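Local coordinates for protein polyhedrin (Operophtera brumata cypovirus 19, PDB 5A99) that builds the microcrystalline polyhedra, or occlusion bodies, of an insect cypovirus, which probably embed virus particles and protect them outside the host, at residues A[145-148]-A[149-152]; A[61-64]-A[65-69]; A[20-23]-A[24-27]; A[227-230]-A[231-235]. All coordinates share one frame; numbering follows the deposited sequence.

Contact 1 of 4, residues A[145-148]-A[149-152]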
loop_
_atom_site.group_PDB
_atom_site.type_symbol
_atom_site.label_atom_id
_atom_site.label_comp_id
_atom_site.label_asym_id
_atom_site.label_seq_id
_atom_site.Cartn_x
_atom_site.Cartn_y
_atom_site.Cartn_z
ATOM N N SER A 145 -8.894 -15.102 11.776
ATOM C CA SER A 145 -9.143 -13.839 11.078
ATOM C C SER A 145 -10.590 -13.357 11.197
ATOM O O SER A 145 -10.904 -12.223 10.840
ATOM C CB SER A 145 -8.808 -13.999 9.605
ATOM O OG SER A 145 -9.671 -14.946 9.010
ATOM N N GLU A 146 -11.467 -14.230 11.678
ATOM C CA GLU A 146 -12.882 -13.913 11.799
ATOM C C GLU A 146 -13.370 -14.075 13.241
ATOM O O GLU A 146 -13.512 -15.197 13.742
ATOM C CB GLU A 146 -13.713 -14.812 10.883
ATOM C CG GLU A 146 -13.422 -14.664 9.394
ATOM C CD GLU A 146 -13.899 -13.336 8.820
ATOM O OE1 GLU A 146 -14.505 -12.524 9.567
ATOM O OE2 GLU A 146 -13.665 -13.109 7.611
ATOM N N ARG A 147 -13.615 -12.946 13.899
ATOM C CA ARG A 147 -14.194 -12.933 15.239
ATOM C C ARG A 147 -15.354 -11.939 15.282
ATOM O O ARG A 147 -15.197 -10.771 14.909
ATOM C CB ARG A 147 -13.146 -12.555 16.297
ATOM C CG ARG A 147 -11.985 -13.544 16.483
ATOM C CD ARG A 147 -12.470 -14.909 16.924
ATOM N NE ARG A 147 -11.387 -15.718 17.475
ATOM C CZ ARG A 147 -11.441 -17.035 17.645
ATOM N NH1 ARG A 147 -12.521 -17.730 17.289
ATOM N NH2 ARG A 147 -10.406 -17.661 18.178
ATOM N N ALA A 148 -16.512 -12.413 15.740
ATOM C CA ALA A 148 -17.732 -11.611 15.798
ATOM C C ALA A 148 -17.507 -10.283 16.528
ATOM O O ALA A 148 -18.114 -9.275 16.186
ATOM C CB ALA A 148 -18.852 -12.407 16.472
ATOM N N GLU A 149 -16.624 -10.294 17.515
ATOM C CA GLU A 149 -16.356 -9.119 18.334
ATOM C C GLU A 149 -15.882 -7.954 17.481
ATOM O O GLU A 149 -16.123 -6.788 17.799
ATOM C CB GLU A 149 -15.298 -9.446 19.391
ATOM C CG GLU A 149 -15.830 -10.238 20.569
ATOM C CD GLU A 149 -15.718 -11.745 20.389
ATOM O OE1 GLU A 149 -15.434 -12.225 19.261
ATOM O OE2 GLU A 149 -15.929 -12.448 21.394
ATOM N N ASN A 150 -15.185 -8.276 16.399
ATOM C CA ASN A 150 -14.621 -7.253 15.538
ATOM C C ASN A 150 -15.602 -6.706 14.503
ATOM O O ASN A 150 -15.288 -5.745 13.804
ATOM C CB ASN A 150 -13.371 -7.786 14.844
ATOM C CG ASN A 150 -12.282 -8.176 15.828
ATOM O OD1 ASN A 150 -11.998 -7.455 16.784
ATOM N ND2 ASN A 150 -11.665 -9.317 15.595
ATOM N N TYR A 151 -16.782 -7.312 14.408
ATOM C CA TYR A 151 -17.843 -6.783 13.548
ATOM C C TYR A 151 -18.696 -5.844 14.389
ATOM O O TYR A 151 -19.719 -6.239 14.974
ATOM C CB TYR A 151 -18.641 -7.916 12.893
ATOM C CG TYR A 151 -17.810 -8.585 11.812
ATOM C CD1 TYR A 151 -16.949 -9.623 12.126
ATOM C CD2 TYR A 151 -17.813 -8.112 10.505
ATOM C CE1 TYR A 151 -16.150 -10.205 11.171
ATOM C CE2 TYR A 151 -17.013 -8.691 9.535
ATOM C CZ TYR A 151 -16.192 -9.741 9.871
ATOM O OH TYR A 151 -15.401 -10.328 8.905
ATOM N N ILE A 152 -18.244 -4.589 14.429
ATOM C CA ILE A 152 -18.639 -3.642 15.471
ATOM C C ILE A 152 -19.889 -2.824 15.166
ATOM O O ILE A 152 -20.312 -2.016 16.002
ATOM C CB ILE A 152 -17.495 -2.649 15.774
ATOM C CG1 ILE A 152 -17.098 -1.882 14.505
ATOM C CG2 ILE A 152 -16.269 -3.393 16.316
ATOM C CD1 ILE A 152 -16.367 -0.595 14.769
HETATM O O HOH W 1 -20.545 -9.190 15.648
#
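Glu-146 and Tyr-151 meet through a single very short hydrogen bond, in which the phenol OH donates to Glu-146 OE1 at 2.5 Å. The carboxylate arrives at the edge of the ring, in its plane, and the two flat groups are only 16° apart, which also brings OE1 to 3.3 Å from Tyr-151 CE1. A bend at chi2 (-70°) turns the glutamate chain toward the phenol. Its other oxygen, OE2, forms a salt bridge with Lys-207 of the second subunit, so the carboxylate serves a contact within the chain and one between chains. Arg-211 of the second subunit stands nearby, weakly bonded to the phenol OH, and these positive groups would be expected to favour a charged carboxylate.

The backbone bonds join residues three apart, as in a 3-10 turn. Asn-150 N donates to Arg-147 O at 2.9 Å, and Tyr-151 N donates to Ala-148 O at 3.0 Å. Water 1 adds a bridge, donating to Ala-148 O (2.5 Å) and to Tyr-151 O (3.1 Å).

Beside these bonds, Tyr-151 CD1 passes 3.5 Å from the carbonyl oxygen Arg-147 O at the ring edge. The bent Arg-147 chain departs from the turn, and its NE bonds Ser-136 OG.

The turn lies in the loop between strands 125-129 and 157-161. It packs on the former, with Asn-150 joined to Phe-126 by backbone hydrogen bonding and the Tyr-151 ring meeting Trp-125.

Contact 2 of 4, residues A[61-64]-A[65-69]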
loop_
_atom_site.group_PDB
_atom_site.type_symbol
_atom_site.label_atom_id
_atom_site.label_comp_id
_atom_site.label_asym_id
_atom_site.label_seq_id
_atom_site.Cartn_x
_atom_site.Cartn_y
_atom_site.Cartn_z
ATOM N N TYR A 61 -2.825 -0.565 9.918
ATOM C CA TYR A 61 -1.820 0.373 10.372
ATOM C C TYR A 61 -0.973 -0.298 11.433
ATOM O O TYR A 61 -1.483 -0.843 12.409
ATOM C CB TYR A 61 -2.491 1.644 10.894
ATOM C CG TYR A 61 -3.375 2.272 9.851
ATOM C CD1 TYR A 61 -2.872 3.183 8.929
ATOM C CD2 TYR A 61 -4.717 1.929 9.767
ATOM C CE1 TYR A 61 -3.689 3.735 7.953
ATOM C CE2 TYR A 61 -5.537 2.480 8.803
ATOM C CZ TYR A 61 -5.019 3.377 7.893
ATOM O OH TYR A 61 -5.850 3.917 6.937
ATOM N N ASN A 62 0.330 -0.301 11.210
ATOM C CA ASN A 62 1.238 -0.833 12.199
ATOM C C ASN A 62 1.430 0.207 13.307
ATOM O O ASN A 62 1.079 1.375 13.131
ATOM C CB ASN A 62 2.569 -1.205 11.551
ATOM C CG ASN A 62 3.402 -2.097 12.431
ATOM O OD1 ASN A 62 2.879 -2.777 13.314
ATOM N ND2 ASN A 62 4.708 -2.099 12.204
ATOM N N TRP A 63 1.976 -0.225 14.442
ATOM C CA TRP A 63 2.187 0.644 15.600
ATOM C C TRP A 63 2.904 1.947 15.225
ATOM O O TRP A 63 2.539 3.025 15.699
ATOM C CB TRP A 63 2.980 -0.120 16.658
ATOM C CG TRP A 63 3.285 0.625 17.937
ATOM C CD1 TRP A 63 2.496 0.698 19.055
ATOM C CD2 TRP A 63 4.464 1.368 18.234
ATOM N NE1 TRP A 63 3.115 1.443 20.025
ATOM C CE2 TRP A 63 4.326 1.869 19.549
ATOM C CE3 TRP A 63 5.635 1.661 17.514
ATOM C CZ2 TRP A 63 5.305 2.648 20.160
ATOM C CZ3 TRP A 63 6.613 2.433 18.128
ATOM C CH2 TRP A 63 6.440 2.916 19.438
ATOM N N ASP A 64 3.911 1.849 14.364
ATOM C CA ASP A 64 4.705 3.013 14.012
ATOM C C ASP A 64 4.000 3.911 12.992
ATOM O O ASP A 64 4.503 4.974 12.635
ATOM C CB ASP A 64 6.096 2.600 13.512
ATOM C CG ASP A 64 6.071 2.002 12.113
ATOM O OD1 ASP A 64 5.096 1.294 11.779
ATOM O OD2 ASP A 64 7.036 2.244 11.350
ATOM N N GLN A 65 2.825 3.495 12.539
ATOM C CA GLN A 65 2.011 4.357 11.710
ATOM C C GLN A 65 0.880 4.978 12.516
ATOM O O GLN A 65 0.129 5.790 11.988
ATOM C CB GLN A 65 1.480 3.567 10.513
ATOM C CG GLN A 65 2.606 2.946 9.703
ATOM C CD GLN A 65 2.111 1.912 8.712
ATOM O OE1 GLN A 65 1.200 1.142 9.003
ATOM N NE2 GLN A 65 2.706 1.898 7.531
ATOM N N LEU A 66 0.784 4.609 13.798
ATOM C CA LEU A 66 -0.266 5.106 14.693
ATOM C C LEU A 66 0.272 6.062 15.766
ATOM O O LEU A 66 -0.425 6.968 16.215
ATOM C CB LEU A 66 -0.982 3.933 15.377
ATOM C CG LEU A 66 -1.715 2.945 14.454
ATOM C CD1 LEU A 66 -2.133 1.685 15.209
ATOM C CD2 LEU A 66 -2.901 3.615 13.818
ATOM N N VAL A 67 1.507 5.855 16.186
ATOM C CA VAL A 67 2.104 6.724 17.190
ATOM C C VAL A 67 2.334 8.108 16.580
ATOM O O VAL A 67 2.245 8.281 15.363
ATOM C CB VAL A 67 3.438 6.160 17.692
ATOM C CG1 VAL A 67 3.224 4.825 18.368
ATOM C CG2 VAL A 67 4.439 6.033 16.545
ATOM N N LEU A 68 2.606 9.093 17.422
ATOM C CA LEU A 68 3.096 10.383 16.945
ATOM C C LEU A 68 4.240 10.847 17.849
ATOM O O LEU A 68 4.071 10.973 19.054
ATOM C CB LEU A 68 1.965 11.421 16.921
ATOM C CG LEU A 68 2.234 12.698 16.112
ATOM C CD1 LEU A 68 0.915 13.432 15.819
ATOM C CD2 LEU A 68 3.209 13.620 16.834
ATOM N N PRO A 69 5.393 11.179 17.263
ATOM C CA PRO A 69 5.601 11.375 15.828
ATOM C C PRO A 69 5.775 10.081 15.043
ATOM O O PRO A 69 6.107 9.015 15.593
ATOM C CB PRO A 69 6.896 12.193 15.783
ATOM C CG PRO A 69 7.652 11.732 16.984
ATOM C CD PRO A 69 6.617 11.455 18.041
#
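Gln-65 reaches back to Asn-62 by two routes. Its amide oxygen OE1 accepts from Asn-62 N at 2.8 Å in a nearly straight bond (165°), while its own N donates to Asn-62 O, also at 2.8 Å. The chain is extended beyond CG (chi2 167°), which carries the amide to the start of the turn, and NE2 is then taken up by Tyr-71 OH. Asp-64 runs alongside, its carboxylate 14° from the amide plane and OD1 3.6 Å from Gln-65 CG; that carboxylate makes a salt bridge with Arg-72 of the second subunit.

Leu-66 follows, its CD2 resting 3.6 Å from Tyr-61 CB. Leu-66 N donates to Trp-63 O at 3.0 Å.

Val-67 N gives the same oxygen a second bond, 3.1 Å long and nearly along the C=O axis, so two donors grip Trp-63 O. The CG1 methyl of Val-67 sits over one face of the indole, 3.5 Å from the centroid of the six-membered ring, a CH-pi contact. Trp-63 NE1 is bonded to Glu-107 OE2, fixing the indole at its edge.

The result is a compact, buried turn after strand 56-61, whose return of a side-chain oxygen to the N-H three residues earlier resembles one half of a capping box.

Contact 3 of 4, residues A[20-23]-A[24-27]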
loop_
_atom_site.group_PDB
_atom_site.type_symbol
_atom_site.label_atom_id
_atom_site.label_comp_id
_atom_site.label_asym_id
_atom_site.label_seq_id
_atom_site.Cartn_x
_atom_site.Cartn_y
_atom_site.Cartn_z
ATOM N N LEU A 20 -32.068 17.407 -1.578
ATOM C CA LEU A 20 -32.192 15.971 -1.779
ATOM C C LEU A 20 -31.014 15.407 -2.562
ATOM O O LEU A 20 -30.538 14.318 -2.259
ATOM C CB LEU A 20 -33.479 15.625 -2.515
ATOM C CG LEU A 20 -34.793 15.754 -1.745
ATOM C CD1 LEU A 20 -35.966 15.519 -2.699
ATOM C CD2 LEU A 20 -34.846 14.783 -0.583
ATOM N N GLU A 21 -30.573 16.129 -3.590
ATOM C CA GLU A 21 -29.397 15.716 -4.342
ATOM C C GLU A 21 -28.189 15.425 -3.433
ATOM O O GLU A 21 -27.463 14.437 -3.623
ATOM C CB GLU A 21 -29.024 16.781 -5.361
ATOM C CG GLU A 21 -27.767 16.422 -6.117
ATOM C CD GLU A 21 -27.538 17.300 -7.323
ATOM O OE1 GLU A 21 -27.811 18.521 -7.244
ATOM O OE2 GLU A 21 -27.090 16.757 -8.352
ATOM N N ILE A 22 -27.975 16.276 -2.436
ATOM C CA ILE A 22 -26.811 16.139 -1.563
ATOM C C ILE A 22 -27.046 15.077 -0.485
ATOM O O ILE A 22 -26.178 14.238 -0.229
ATOM C CB ILE A 22 -26.434 17.496 -0.917
ATOM C CG1 ILE A 22 -25.906 18.467 -1.982
ATOM C CG2 ILE A 22 -25.394 17.312 0.183
ATOM C CD1 ILE A 22 -24.601 18.039 -2.674
ATOM N N LEU A 23 -28.219 15.112 0.139
ATOM C CA LEU A 23 -28.601 14.106 1.130
ATOM C C LEU A 23 -28.569 12.702 0.543
ATOM O O LEU A 23 -28.227 11.741 1.234
ATOM C CB LEU A 23 -30.011 14.386 1.650
ATOM C CG LEU A 23 -30.141 15.104 2.996
ATOM C CD1 LEU A 23 -29.177 16.259 3.126
ATOM C CD2 LEU A 23 -31.559 15.598 3.167
ATOM N N ASP A 24 -28.938 12.588 -0.729
ATOM C CA ASP A 24 -29.032 11.281 -1.362
ATOM C C ASP A 24 -27.809 10.897 -2.180
ATOM O O ASP A 24 -27.749 9.774 -2.684
ATOM C CB ASP A 24 -30.254 11.194 -2.269
ATOM C CG ASP A 24 -31.542 11.083 -1.504
ATOM O OD1 ASP A 24 -31.501 10.937 -0.255
ATOM O OD2 ASP A 24 -32.602 11.149 -2.166
ATOM N N ARG A 25 -26.839 11.806 -2.324
ATOM C CA ARG A 25 -25.651 11.516 -3.142
ATOM C C ARG A 25 -24.930 10.269 -2.657
ATOM O O ARG A 25 -24.369 9.521 -3.452
ATOM C CB ARG A 25 -24.660 12.674 -3.130
ATOM C CG ARG A 25 -23.365 12.434 -3.935
ATOM C CD ARG A 25 -22.847 13.744 -4.543
ATOM N NE ARG A 25 -23.786 14.288 -5.540
ATOM C CZ ARG A 25 -23.600 15.403 -6.242
ATOM N NH1 ARG A 25 -22.495 16.125 -6.089
ATOM N NH2 ARG A 25 -24.524 15.798 -7.114
ATOM N N GLN A 26 -24.954 10.063 -1.344
ATOM C CA GLN A 26 -24.267 8.929 -0.723
ATOM C C GLN A 26 -24.684 7.592 -1.315
ATOM O O GLN A 26 -23.939 6.614 -1.213
ATOM C CB GLN A 26 -24.557 8.895 0.778
ATOM C CG GLN A 26 -26.042 8.679 1.112
ATOM C CD GLN A 26 -26.296 8.381 2.589
ATOM O OE1 GLN A 26 -25.388 8.437 3.415
ATOM N NE2 GLN A 26 -27.540 8.063 2.918
ATOM N N TYR A 27 -25.895 7.528 -1.875
ATOM C CA TYR A 27 -26.388 6.297 -2.496
ATOM C C TYR A 27 -25.785 6.064 -3.872
ATOM O O TYR A 27 -25.798 4.948 -4.372
ATOM C CB TYR A 27 -27.906 6.312 -2.623
ATOM C CG TYR A 27 -28.639 6.277 -1.304
ATOM C CD1 TYR A 27 -28.647 5.125 -0.519
ATOM C CD2 TYR A 27 -29.328 7.391 -0.845
ATOM C CE1 TYR A 27 -29.326 5.092 0.698
ATOM C CE2 TYR A 27 -30.010 7.369 0.369
ATOM C CZ TYR A 27 -30.004 6.217 1.136
ATOM O OH TYR A 27 -30.678 6.185 2.336
HETATM O O HOH W 2 -26.368 13.306 -5.846
HETATM O O HOH W 3 -24.808 12.058 1.058
#
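From Leu-20 O the chain makes a regular helical turn to Asp-24 N (2.8 Å), after which the bonding slackens: Arg-25 N reaches Ile-22 O by only a weak bond of 3.3 Å.

Glu-21 and Arg-25 form the main side-chain pair, one turn apart and pointing the same way. Both CG atoms lie anti to their backbone N (chi1 177° and 178°), but the glutamate continues extended whereas the arginine bends at chi2 and chi3, and this swings its guanidinium back to the carboxylate. Glu-21 OE2 comes in at the guanidinium edge and makes a salt bridge with Arg-25 NH2 at 3.0 Å. The carboxylate and guanidinium planes are nearly perpendicular, so one oxygen and one nitrogen do the pairing. Glu-21 OE1 has its own partner in Arg-18, which makes a short ladder of charges along the helix, and Arg-25 NH1 bonds Glu-142 O of the third subunit. Ile-22 CD1 lies over one guanidinium face, 4.4 Å from NH1.

Two waters bridge the turns. Water 2, in the guanidinium plane, accepts from Arg-25 NE (2.8 Å) and donates to Glu-21 O (2.7 Å). Water 3 donates to Ile-22 O at 2.9 Å and accepts weakly from Gln-26 N.

This is the end of helix 10-25, on the surface of the subunit: Leu-23 packs on Phe-162 in the hairpin between strands 157-161 and 164-173, Ile-22 and Arg-25 face the third subunit, and the chain goes on toward strand 33-40.

Contact 4 of 4, residues A[227-230]-A[231-235]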
loop_
_atom_site.group_PDB
_atom_site.type_symbol
_atom_site.label_atom_id
_atom_site.label_comp_id
_atom_site.label_asym_id
_atom_site.label_seq_id
_atom_site.Cartn_x
_atom_site.Cartn_y
_atom_site.Cartn_z
ATOM N N THR A 227 -9.939 22.188 17.859
ATOM C CA THR A 227 -9.279 22.698 16.664
ATOM C C THR A 227 -9.733 21.880 15.459
ATOM O O THR A 227 -10.072 22.445 14.425
ATOM C CB THR A 227 -7.737 22.689 16.779
ATOM O OG1 THR A 227 -7.337 23.371 17.976
ATOM C CG2 THR A 227 -7.109 23.381 15.589
ATOM N N SER A 228 -9.758 20.556 15.609
ATOM C CA SER A 228 -10.219 19.668 14.542
ATOM C C SER A 228 -11.694 19.908 14.204
ATOM O O SER A 228 -12.068 19.889 13.035
ATOM C CB SER A 228 -9.982 18.187 14.892
ATOM O OG SER A 228 -10.861 17.723 15.896
ATOM N N VAL A 229 -12.520 20.153 15.221
ATOM C CA VAL A 229 -13.938 20.446 14.996
ATOM C C VAL A 229 -14.038 21.696 14.121
ATOM O O VAL A 229 -14.731 21.703 13.103
ATOM C CB VAL A 229 -14.722 20.612 16.335
ATOM C CG1 VAL A 229 -16.078 21.261 16.117
ATOM C CG2 VAL A 229 -14.880 19.267 17.039
ATOM N N ALA A 230 -13.308 22.733 14.508
ATOM C CA ALA A 230 -13.312 23.997 13.786
ATOM C C ALA A 230 -12.722 23.926 12.379
ATOM O O ALA A 230 -13.265 24.514 11.439
ATOM C CB ALA A 230 -12.587 25.047 14.592
ATOM N N ASN A 231 -11.613 23.217 12.228
ATOM C CA ASN A 231 -10.832 23.314 11.001
ATOM C C ASN A 231 -10.937 22.103 10.079
ATOM O O ASN A 231 -10.374 22.104 8.987
ATOM C CB ASN A 231 -9.367 23.555 11.360
ATOM C CG ASN A 231 -9.137 24.918 11.986
ATOM O OD1 ASN A 231 -10.067 25.722 12.141
ATOM N ND2 ASN A 231 -7.908 25.173 12.378
ATOM N N TYR A 232 -11.669 21.088 10.512
ATOM C CA TYR A 232 -11.729 19.836 9.769
ATOM C C TYR A 232 -13.144 19.273 9.704
ATOM O O TYR A 232 -13.755 19.228 8.641
ATOM C CB TYR A 232 -10.782 18.819 10.405
ATOM C CG TYR A 232 -10.669 17.532 9.640
ATOM C CD1 TYR A 232 -9.740 17.385 8.614
ATOM C CD2 TYR A 232 -11.499 16.460 9.936
ATOM C CE1 TYR A 232 -9.643 16.199 7.907
ATOM C CE2 TYR A 232 -11.403 15.264 9.242
ATOM C CZ TYR A 232 -10.490 15.137 8.219
ATOM O OH TYR A 232 -10.417 13.928 7.525
ATOM N N TRP A 233 -13.671 18.849 10.840
ATOM C CA TRP A 233 -14.936 18.121 10.843
ATOM C C TRP A 233 -16.072 18.952 10.247
ATOM O O TRP A 233 -16.693 18.541 9.270
ATOM C CB TRP A 233 -15.268 17.645 12.255
ATOM C CG TRP A 233 -14.201 16.749 12.812
ATOM C CD1 TRP A 233 -13.305 17.060 13.783
ATOM C CD2 TRP A 233 -13.916 15.397 12.420
ATOM N NE1 TRP A 233 -12.485 15.992 14.035
ATOM C CE2 TRP A 233 -12.837 14.956 13.207
ATOM C CE3 TRP A 233 -14.468 14.520 11.482
ATOM C CZ2 TRP A 233 -12.287 13.682 13.077
ATOM C CZ3 TRP A 233 -13.922 13.250 11.356
ATOM C CH2 TRP A 233 -12.847 12.844 12.149
ATOM N N THR A 234 -16.334 20.122 10.825
ATOM C CA THR A 234 -17.399 20.982 10.326
ATOM C C THR A 234 -17.077 21.500 8.918
ATOM O O THR A 234 -17.937 21.520 8.045
ATOM C CB THR A 234 -17.678 22.152 11.286
ATOM O OG1 THR A 234 -16.485 22.922 11.484
ATOM C CG2 THR A 234 -18.162 21.626 12.615
ATOM N N ARG A 235 -15.823 21.857 8.698
ATOM C CA ARG A 235 -15.373 22.404 7.419
ATOM C C ARG A 235 -15.619 21.475 6.233
ATOM O O ARG A 235 -16.052 21.920 5.163
ATOM C CB ARG A 235 -13.884 22.727 7.515
ATOM C CG ARG A 235 -13.168 22.830 6.173
ATOM C CD ARG A 235 -11.753 23.368 6.353
ATOM N NE ARG A 235 -11.802 24.701 6.941
ATOM C CZ ARG A 235 -12.067 25.793 6.243
ATOM N NH1 ARG A 235 -12.282 25.693 4.940
ATOM N NH2 ARG A 235 -12.114 26.974 6.843
HETATM O O HOH W 4 -15.671 25.729 11.086
#
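Thr-234 holds its OG1 between the backbone N and the carbonyl carbon (chi1 58°), which turns the hydroxyl back to Val-229, while Ser-228 OG takes the same kind of position (72°) and comes to the indole edge of Trp-233. Thr-234 OG1 donates to Val-229 O at 2.7 Å, and Thr-234 N adds a bond of 3.2 Å lying in the carbonyl plane, so one residue grips that oxygen twice. Water 4 extends the network, donating to Thr-234 OG1 (2.9 Å) and to Ala-230 O.

Both Thr-234 and Trp-233 bond five residues back, the mark of a pi-type turn. Trp-233 N reaches Ser-228 O at 2.9 Å, an oxygen that Tyr-232 N also approaches in a weak bond.

Trp-233 NE1 gives Ser-228 OG a weak, bent bond of 3.0 Å in the ring plane; this hydroxyl is also bonded to Glu-225 O. On an indole face lies CD2 of the neighbouring Tyr-232.

Helix 225-236 thus lays Ser-228, Tyr-232 and Trp-233 against Ile-48 of strand 46-53, with Tyr-232 OH bonded to His-36 and Arg-50 of the same sheet, while Thr-227 and Asn-231 touch Tyr-222 on strand 218-222.

Overall arrangement
Along the chain the order is contact 3, contact 2, contact 1, contact 4, and no two of them touch. Contacts 3 and 4 are helical, at the end of helix 10-25 and within helix 225-236, with centres 22 Å apart; contacts 1 and 2 are loop turns, 23 Å apart. Contact 4 packs on the six-stranded antiparallel sheet, whereas contacts 1 and 2 adjoin the edge strands 125-129 and 56-61 of the three-stranded one. Contacts 2 and 3 lie on opposite sides of the chain's centre, as do 1 and 4. Contacts 1 and 2 face the second subunit and 3 and 4 the third, consistent with a trimeric building block of the crystal.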